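Local coordinates for protein 3-phytase (Klebsiella pneumoniae, PDB 2WNH) that probably hydrolyses phosphate esters of inositol hexakisphosphate (phytate), releasing phosphate, as a 3-phytase of the histidine acid phosphatase family, at residues G273-A278 with C379-A384. The protein carries 3 engineered substitutions. Residues are numbered along the deposited sequence; the frame is centred on the assembly and turned at random. Where two conformers were deposited one is given.
Sequences GVKPEA and CPFQAA
Phe381 drives a small hydrophobic contact into the bend where helix 256-274 runs out, joining that end to the start of helix 381-388 beside strands 320-328 and 334-342 of the large mixed sheet. Phe381 is the only residue of 379-384 with atoms within 4.5 Å of 273-278, and it meets three consecutive residues, Val274, Lys275 and Pro276. With CG anti to the backbone N (chi1 -175°), the side chain reaches straight across, so that the far end of the ring does the touching. Its CZ lies 3.6 Å from the Val274 carbonyl O and 3.8 Å from Lys275 CA.

Three side chains line the ring's far end. Lys275 runs across Phe381 at about a right angle and sets its CG against the ring edge, in the ring plane, 3.8 Å from CZ. Val274 passes the phenyl in the opposite direction, and its CG1 comes within 4.1 Å of CZ. Pro276 touches more loosely, its CD 4.4 Å from CZ.

The polar groups here look to other partners. The Val274 carbonyl, though beside the phenyl ring, accepts a hydrogen bond from Arg325 NH1, and the Lys275 ammonium forms a salt bridge with Asp272, while CG, near the root of the chain, meets the ring. Strands 320-328 and 334-342 add Arg325 and Arg334 to the surroundings of Phe381.

Lys275 and Pro276 open a type II beta turn that ends at Ala278, while Pro380 is the N-cap residue of helix 381-388 and Cys379 is tied to Cys370 by a disulfide. The C-terminal end of helix 256-274 thus packs on the first residue of helix 381-388, beside the mixed sheet of the histidine phosphatase alpha/beta fold and away from the annotated metal site.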
loop_
_atom_site.group_PDB
_atom_site.type_symbol
_atom_site.label_atom_id
_atom_site.label_comp_id
_atom_site.label_asym_id
_atom_site.label_seq_id
_atom_site.Cartn_x
_atom_site.Cartn_y
_atom_site.Cartn_z
ATOM N N GLY B 273 15.983 -25.067 -21.979
ATOM C CA GLY B 273 15.463 -24.425 -20.771
ATOM C C GLY B 273 13.943 -24.475 -20.623
ATOM O O GLY B 273 13.430 -24.374 -19.515
ATOM N N VAL B 274 13.208 -24.588 -21.731
ATOM C CA VAL B 274 11.736 -24.586 -21.706
ATOM C C VAL B 274 11.174 -26.006 -21.616
ATOM O O VAL B 274 9.983 -26.212 -21.403
ATOM C CB VAL B 274 11.122 -23.786 -22.910
ATOM C CG1 VAL B 274 11.140 -24.635 -24.210
ATOM C CG2 VAL B 274 9.709 -23.297 -22.566
ATOM N N LYS B 275 12.052 -26.984 -21.811
ATOM C CA LYS B 275 11.695 -28.374 -21.645
ATOM C C LYS B 275 11.583 -28.730 -20.175
ATOM O O LYS B 275 12.257 -28.126 -19.322
ATOM C CB LYS B 275 12.727 -29.268 -22.315
ATOM C CG LYS B 275 12.615 -29.282 -23.805
ATOM C CD LYS B 275 13.702 -30.146 -24.383
ATOM C CE LYS B 275 13.787 -29.929 -25.873
ATOM N NZ LYS B 275 15.205 -29.971 -26.316
ATOM N N PRO B 276 10.719 -29.710 -19.852
ATOM C CA PRO B 276 10.739 -30.159 -18.478
ATOM C C PRO B 276 12.131 -30.715 -18.144
ATOM O O PRO B 276 12.920 -31.029 -19.033
ATOM C CB PRO B 276 9.667 -31.260 -18.460
ATOM C CG PRO B 276 8.751 -30.903 -19.586
ATOM C CD PRO B 276 9.704 -30.421 -20.648
ATOM N N GLU B 277 12.441 -30.768 -16.868
ATOM C CA GLU B 277 13.702 -31.344 -16.385
ATOM C C GLU B 277 14.915 -30.421 -16.623
ATOM O O GLU B 277 16.055 -30.833 -16.452
ATOM C CB GLU B 277 13.932 -32.792 -16.904
ATOM C CG GLU B 277 12.661 -33.666 -17.196
ATOM C CD GLU B 277 11.574 -33.697 -16.073
ATOM O OE1 GLU B 277 11.747 -33.108 -14.975
ATOM O OE2 GLU B 277 10.519 -34.339 -16.309
ATOM N N ALA B 278 14.651 -29.164 -16.996
ATOM C CA ALA B 278 15.707 -28.155 -17.146
ATOM C C ALA B 278 16.395 -27.864 -15.824
ATOM O O ALA B 278 15.769 -27.924 -14.763
ATOM C CB ALA B 278 15.126 -26.880 -17.697
ATOM N N CYS B 379 1.135 -24.205 -29.406
ATOM C CA CYS B 379 1.625 -25.140 -30.423
ATOM C C CYS B 379 2.038 -26.465 -29.773
ATOM O O CYS B 379 2.782 -26.458 -28.784
ATOM C CB CYS B 379 2.824 -24.493 -31.136
ATOM S SG CYS B 379 2.379 -22.903 -31.919
ATOM N N PRO B 380 1.571 -27.615 -30.311
ATOM C CA PRO B 380 2.021 -28.882 -29.728
ATOM C C PRO B 380 3.521 -28.876 -29.456
ATOM O O PRO B 380 4.331 -28.577 -30.347
ATOM C CB PRO B 380 1.611 -29.912 -30.797
ATOM C CG PRO B 380 0.346 -29.320 -31.332
ATOM C CD PRO B 380 0.631 -27.842 -31.429
ATOM N N PHE B 381 3.884 -29.227 -28.231
ATOM C CA PHE B 381 5.205 -28.912 -27.685
ATOM C C PHE B 381 6.368 -29.524 -28.483
ATOM O O PHE B 381 7.262 -28.782 -28.911
ATOM C CB PHE B 381 5.299 -29.314 -26.192
ATOM C CG PHE B 381 6.593 -28.917 -25.544
ATOM C CD1 PHE B 381 6.741 -27.638 -24.990
ATOM C CD2 PHE B 381 7.664 -29.813 -25.467
ATOM C CE1 PHE B 381 7.951 -27.253 -24.376
ATOM C CE2 PHE B 381 8.870 -29.449 -24.851
ATOM C CZ PHE B 381 9.019 -28.162 -24.320
ATOM N N GLN B 382 6.375 -30.853 -28.685
ATOM C CA GLN B 382 7.532 -31.485 -29.363
ATOM C C GLN B 382 7.735 -31.016 -30.807
ATOM O O GLN B 382 8.862 -30.732 -31.230
ATOM C CB GLN B 382 7.448 -33.015 -29.331
ATOM C CG GLN B 382 8.758 -33.678 -29.778
ATOM C CD GLN B 382 9.984 -33.044 -29.120
ATOM O OE1 GLN B 382 10.093 -33.028 -27.884
ATOM N NE2 GLN B 382 10.898 -32.501 -29.936
ATOM N N ALA B 383 6.640 -30.953 -31.563
ATOM C CA ALA B 383 6.681 -30.452 -32.932
ATOM C C ALA B 383 7.176 -29.007 -33.012
ATOM O O ALA B 383 7.815 -28.628 -33.994
ATOM C CB ALA B 383 5.294 -30.560 -33.578
ATOM N N ALA B 384 6.851 -28.191 -32.002
ATOM C CA ALA B 384 7.294 -26.799 -31.979
ATOM C C ALA B 384 8.799 -26.728 -31.731
ATOM O O ALA B 384 9.533 -26.018 -32.445
ATOM C CB ALA B 384 6.522 -26.018 -30.926
#